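Local coordinates for nitronate monooxygenase family protein (Pseudomonas aeruginosa, PDB 4QIT) that oxidatively denitrifies alkyl nitronates, above all the toxin propionate 3-nitronate, using FMN and molecular oxygen, at residues 177-189 / 198-210. The protein carries 1 engineered substitution. Sequence-based numbering, arbitrary orientation.
Sequences DAVVAQGIEAGGS and GDAAIGTLALVRL. Engineered in segment 177-189: Ser189 (natural residue His). With FMN (flavin mononucleotide), chain C; NIE (nitroethane), chain D.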
loop_
_atom_site.group_PDB
_atom_site.type_symbol
_atom_site.label_atom_id
_atom_site.label_comp_id
_atom_site.label_asym_id
_atom_site.label_seq_id
_atom_site.Cartn_x
_atom_site.Cartn_y
_atom_site.Cartn_z
ATOM N N ASP A 177 25.493 -0.777 2.103
ATOM C CA ASP A 177 25.718 -0.555 0.680
ATOM C C ASP A 177 24.434 -0.282 -0.108
ATOM O O ASP A 177 24.478 0.341 -1.162
ATOM C CB ASP A 177 26.437 -1.759 0.077
ATOM C CG ASP A 177 27.818 -1.972 0.672
ATOM O OD1 ASP A 177 28.745 -1.240 0.273
ATOM O OD2 ASP A 177 27.982 -2.863 1.533
ATOM N N ALA A 178 23.304 -0.777 0.394
ATOM C CA ALA A 178 22.027 -0.565 -0.278
ATOM C C ALA A 178 20.862 -0.738 0.687
ATOM O O ALA A 178 20.984 -1.426 1.697
ATOM C CB ALA A 178 21.877 -1.510 -1.471
ATOM N N VAL A 179 19.745 -0.098 0.352
ATOM C CA VAL A 179 18.522 -0.215 1.136
ATOM C C VAL A 179 17.500 -0.996 0.316
ATOM O O VAL A 179 17.322 -0.750 -0.885
ATOM C CB VAL A 179 17.973 1.176 1.568
ATOM C CG1 VAL A 179 17.607 2.042 0.353
ATOM C CG2 VAL A 179 16.769 1.015 2.497
ATOM N N VAL A 180 16.871 -1.972 0.960
ATOM C CA VAL A 180 15.769 -2.702 0.336
ATOM C C VAL A 180 14.480 -2.040 0.793
ATOM O O VAL A 180 14.089 -2.133 1.962
ATOM C CB VAL A 180 15.769 -4.180 0.722
ATOM C CG1 VAL A 180 14.593 -4.893 0.067
ATOM C CG2 VAL A 180 17.095 -4.847 0.320
ATOM N N ALA A 181 13.837 -1.343 -0.131
ATOM C CA ALA A 181 12.631 -0.588 0.163
ATOM C C ALA A 181 11.444 -1.526 0.097
ATOM O O ALA A 181 11.010 -1.895 -0.997
ATOM C CB ALA A 181 12.475 0.522 -0.841
ATOM N N GLN A 182 10.912 -1.899 1.257
ATOM C CA GLN A 182 9.794 -2.832 1.307
ATOM C C GLN A 182 8.463 -2.102 1.398
ATOM O O GLN A 182 8.134 -1.502 2.436
ATOM C CB GLN A 182 9.939 -3.783 2.491
ATOM C CG GLN A 182 8.922 -4.902 2.466
ATOM C CD GLN A 182 8.744 -5.567 3.826
ATOM O OE1 GLN A 182 8.452 -4.894 4.809
ATOM N NE2 GLN A 182 8.897 -6.893 3.881
ATOM N N GLY A 183 7.685 -2.191 0.326
ATOM C CA GLY A 183 6.367 -1.580 0.280
ATOM C C GLY A 183 5.330 -2.444 0.983
ATOM O O GLY A 183 5.567 -3.632 1.273
ATOM N N ILE A 184 4.157 -1.848 1.221
ATOM C CA ILE A 184 3.064 -2.532 1.901
ATOM C C ILE A 184 2.631 -3.795 1.143
ATOM O O ILE A 184 2.133 -4.743 1.748
ATOM C CB ILE A 184 1.854 -1.575 2.159
ATOM C CG1 ILE A 184 0.928 -2.118 3.262
ATOM C CG2 ILE A 184 1.067 -1.348 0.892
ATOM C CD1 ILE A 184 1.599 -2.379 4.581
ATOM N N GLU A 185 2.874 -3.815 -0.165
ATOM C CA GLU A 185 2.543 -4.964 -1.013
ATOM C C GLU A 185 3.253 -6.245 -0.608
ATOM O O GLU A 185 2.780 -7.346 -0.916
ATOM C CB GLU A 185 2.944 -4.676 -2.463
ATOM C CG GLU A 185 2.012 -3.761 -3.239
ATOM C CD GLU A 185 2.375 -2.288 -3.190
ATOM O OE1 GLU A 185 2.922 -1.804 -2.170
ATOM O OE2 GLU A 185 2.084 -1.591 -4.187
ATOM N N ALA A 186 4.413 -6.108 0.030
ATOM C CA ALA A 186 5.302 -7.253 0.224
ATOM C C ALA A 186 4.685 -8.372 1.022
ATOM O O ALA A 186 3.920 -8.140 1.969
ATOM C CB ALA A 186 6.598 -6.823 0.875
ATOM N N GLY A 187 5.047 -9.594 0.653
ATOM C CA GLY A 187 4.682 -10.758 1.432
ATOM C C GLY A 187 5.590 -10.980 2.630
ATOM O O GLY A 187 6.706 -10.460 2.698
ATOM N N GLY A 188 5.124 -11.786 3.577
ATOM C CA GLY A 188 5.935 -12.130 4.737
ATOM C C GLY A 188 6.001 -11.007 5.756
ATOM O O GLY A 188 5.148 -10.108 5.772
ATOM N N SER A 189 7.008 -11.066 6.621
ATOM C CA SER A 189 7.072 -10.122 7.737
ATOM C C SER A 189 7.382 -8.699 7.274
ATOM O O SER A 189 8.281 -8.468 6.452
ATOM C CB SER A 189 8.101 -10.569 8.779
ATOM O OG SER A 189 7.729 -11.821 9.341
ATOM N N GLY A 198 3.791 2.206 15.568
ATOM C CA GLY A 198 2.844 2.175 14.470
ATOM C C GLY A 198 3.504 1.731 13.177
ATOM O O GLY A 198 4.682 1.365 13.159
ATOM N N ASP A 199 2.731 1.758 12.095
ATOM C CA ASP A 199 3.215 1.340 10.783
ATOM C C ASP A 199 2.674 2.323 9.754
ATOM O O ASP A 199 1.468 2.371 9.525
ATOM C CB ASP A 199 2.707 -0.070 10.468
ATOM C CG ASP A 199 3.343 -0.676 9.228
ATOM O OD1 ASP A 199 4.005 0.038 8.432
ATOM O OD2 ASP A 199 3.163 -1.904 9.033
ATOM N N ALA A 200 3.560 3.098 9.130
ATOM C CA ALA A 200 3.129 4.065 8.114
ATOM C C ALA A 200 2.514 3.364 6.894
ATOM O O ALA A 200 1.761 3.981 6.136
ATOM C CB ALA A 200 4.298 4.936 7.682
ATOM N N ALA A 201 2.853 2.085 6.701
ATOM C CA ALA A 201 2.255 1.272 5.635
ATOM C C ALA A 201 2.277 1.973 4.265
ATOM O O ALA A 201 1.243 2.170 3.614
ATOM C CB ALA A 201 0.834 0.859 6.029
ATOM N N ILE A 202 3.482 2.348 3.842
ATOM C CA ILE A 202 3.687 3.046 2.580
ATOM C C ILE A 202 3.772 2.050 1.422
ATOM O O ILE A 202 4.471 1.027 1.516
ATOM C CB ILE A 202 4.983 3.875 2.630
ATOM C CG1 ILE A 202 4.959 4.823 3.835
ATOM C CG2 ILE A 202 5.182 4.643 1.339
ATOM C CD1 ILE A 202 6.264 5.569 4.045
ATOM N N GLY A 203 3.045 2.326 0.346
ATOM C CA GLY A 203 3.055 1.446 -0.810
ATOM C C GLY A 203 4.365 1.535 -1.566
ATOM O O GLY A 203 5.064 2.557 -1.504
ATOM N N THR A 204 4.673 0.481 -2.308
ATOM C CA THR A 204 5.924 0.396 -3.054
ATOM C C THR A 204 6.161 1.596 -3.989
ATOM O O THR A 204 7.269 2.141 -4.038
ATOM C CB THR A 204 5.987 -0.921 -3.854
ATOM O OG1 THR A 204 5.943 -2.028 -2.955
ATOM C CG2 THR A 204 7.264 -1.008 -4.673
ATOM N N LEU A 205 5.127 2.008 -4.723
ATOM C CA LEU A 205 5.288 3.079 -5.697
ATOM C C LEU A 205 5.705 4.376 -5.010
ATOM O O LEU A 205 6.585 5.085 -5.506
ATOM C CB LEU A 205 4.010 3.267 -6.504
ATOM C CG LEU A 205 4.095 4.372 -7.559
ATOM C CD1 LEU A 205 3.574 3.871 -8.896
ATOM C CD2 LEU A 205 3.310 5.588 -7.070
ATOM N N ALA A 206 5.099 4.685 -3.865
ATOM C CA ALA A 206 5.514 5.885 -3.134
ATOM C C ALA A 206 6.870 5.681 -2.466
ATOM O O ALA A 206 7.753 6.549 -2.558
ATOM C CB ALA A 206 4.471 6.291 -2.090
ATOM N N LEU A 207 7.056 4.547 -1.792
ATOM C CA LEU A 207 8.284 4.339 -1.021
ATOM C C LEU A 207 9.536 4.353 -1.887
ATOM O O LEU A 207 10.530 5.000 -1.537
ATOM C CB LEU A 207 8.231 3.035 -0.223
ATOM C CG LEU A 207 9.426 2.794 0.699
ATOM C CD1 LEU A 207 9.529 3.849 1.806
ATOM C CD2 LEU A 207 9.355 1.410 1.314
ATOM N N VAL A 208 9.506 3.643 -3.010
ATOM C CA VAL A 208 10.672 3.591 -3.888
ATOM C C VAL A 208 11.023 4.978 -4.427
ATOM O O VAL A 208 12.193 5.372 -4.429
ATOM C CB VAL A 208 10.456 2.602 -5.047
ATOM C CG1 VAL A 208 11.618 2.653 -6.034
ATOM C CG2 VAL A 208 10.329 1.199 -4.494
ATOM N N ARG A 209 10.014 5.727 -4.852
ATOM C CA ARG A 209 10.247 7.071 -5.366
ATOM C C ARG A 209 10.823 7.986 -4.290
ATOM O O ARG A 209 11.747 8.758 -4.550
ATOM C CB ARG A 209 8.963 7.666 -5.929
ATOM C CG ARG A 209 9.208 8.994 -6.621
ATOM C CD ARG A 209 9.652 8.810 -8.078
ATOM N NE ARG A 209 10.239 10.044 -8.588
ATOM C CZ ARG A 209 11.544 10.274 -8.663
ATOM N NH1 ARG A 209 11.975 11.439 -9.130
ATOM N NH2 ARG A 209 12.423 9.341 -8.288
ATOM N N LEU A 210 10.279 7.909 -3.079
ATOM C CA LEU A 210 10.754 8.740 -1.977
ATOM C C LEU A 210 12.215 8.454 -1.644
ATOM O O LEU A 210 13.015 9.372 -1.457
ATOM C CB LEU A 210 9.891 8.518 -0.731
ATOM C CG LEU A 210 8.459 9.065 -0.794
ATOM C CD1 LEU A 210 7.595 8.532 0.348
ATOM C CD2 LEU A 210 8.454 10.597 -0.795
HETATM N N1 FMN C . 12.378 -11.133 4.298
HETATM C C2 FMN C . 13.442 -11.336 5.167
HETATM O O2 FMN C . 14.191 -10.401 5.420
HETATM N N3 FMN C . 13.690 -12.570 5.726
HETATM C C4 FMN C . 12.837 -13.613 5.433
HETATM O O4 FMN C . 13.008 -14.729 5.917
HETATM C C4A FMN C . 11.770 -13.412 4.576
HETATM N N5 FMN C . 10.941 -14.470 4.311
HETATM C C5A FMN C . 9.880 -14.325 3.450
HETATM C C6 FMN C . 9.078 -15.429 3.201
HETATM C C7 FMN C . 8.008 -15.338 2.334
HETATM C C7M FMN C . 7.201 -16.584 2.098
HETATM C C8 FMN C . 7.716 -14.118 1.725
HETATM C C8M FMN C . 6.542 -14.000 0.795
HETATM C C9 FMN C . 8.524 -13.005 1.984
HETATM C C9A FMN C . 9.621 -13.101 2.849
HETATM N N10 FMN C . 10.451 -12.013 3.123
HETATM C C10 FMN C . 11.525 -12.173 3.997
HETATM C "C1'" FMN C . 10.170 -10.666 2.507
HETATM C "C2'" FMN C . 10.936 -10.423 1.218
HETATM O "O2'" FMN C . 12.277 -10.138 1.520
HETATM C "C3'" FMN C . 10.367 -9.232 0.459
HETATM O "O3'" FMN C . 10.144 -8.122 1.303
HETATM C "C4'" FMN C . 9.032 -9.650 -0.116
HETATM O "O4'" FMN C . 9.092 -11.007 -0.515
HETATM C "C5'" FMN C . 8.741 -8.795 -1.338
HETATM O "O5'" FMN C . 7.373 -8.951 -1.560
HETATM P P FMN C . 6.818 -9.869 -2.734
HETATM O O1P FMN C . 7.877 -10.027 -3.793
HETATM O O2P FMN C . 5.566 -9.215 -3.232
HETATM O O3P FMN C . 6.541 -11.189 -2.094
HETATM N N3 NIE D . 8.578 -14.168 6.818
HETATM C C1 NIE D . 10.079 -13.377 8.478
HETATM C C2 NIE D . 9.586 -14.592 7.724
HETATM O O4 NIE D . 8.776 -13.168 6.133
HETATM O O5 NIE D . 7.300 -14.609 7.009
HETATM O O HOH W 1 5.993 -0.423 3.491
HETATM O O HOH W 2 2.551 0.788 -4.674
#
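Strand 178-182 and helix 204-210 run nearly antiparallel, their axes 8.2 Å apart at 153°, and the backbones close to 3.9 Å between the CA atoms of Gly183 and Thr204. This is the strand-to-helix packing of a TIM barrel, tightest where the strand ends in the type I turn 183-186. There Ile184 N donates to Ile202 O (2.9 Å) in a distinctly bent bond, and water 1 bridges the same carbonyl oxygen to Gln182 O. The carboxylate of Glu185 accepts from the first backbone N-H of the helix: the N of Thr204, the residue after N-cap Gly203, donates almost straight (170°) to OE1, 2.9 Å away on its syn side and somewhat out of the carboxylate plane. A bend at chi2 brings the carboxylate round to this amide, while water 2 connects OE2 to Leu205 N. Thr204 OG1 lies 3.3 Å from Gly183 CA and is hydrogen-bonded to Gly223 O. Apolar contacts flank these bonds. Ile184 CD1 meets Ala201 CB at 3.6 Å, because CG1 is anti to the backbone N (chi1 -161°), and Leu207 CD2 lies over the strand end, 3.9 Å from Ala181 CB. On the FMN side of the strand end, Gln182 NE2 donates to FMN O3' and Ser189 O, while its OE1 accepts from Gly191 N; beyond the turn, the backbone N of engineered Ser189 donates to nitroethane O4 (2.8 Å). Strand 178-182 lies between parallel strands 157-162 and 219-222; Pro165 of helix 165-173 packs on Ile202 and Leu207, and Gln334 of the second subunit hydrogen-bonds Ala201 O and Gly203 N.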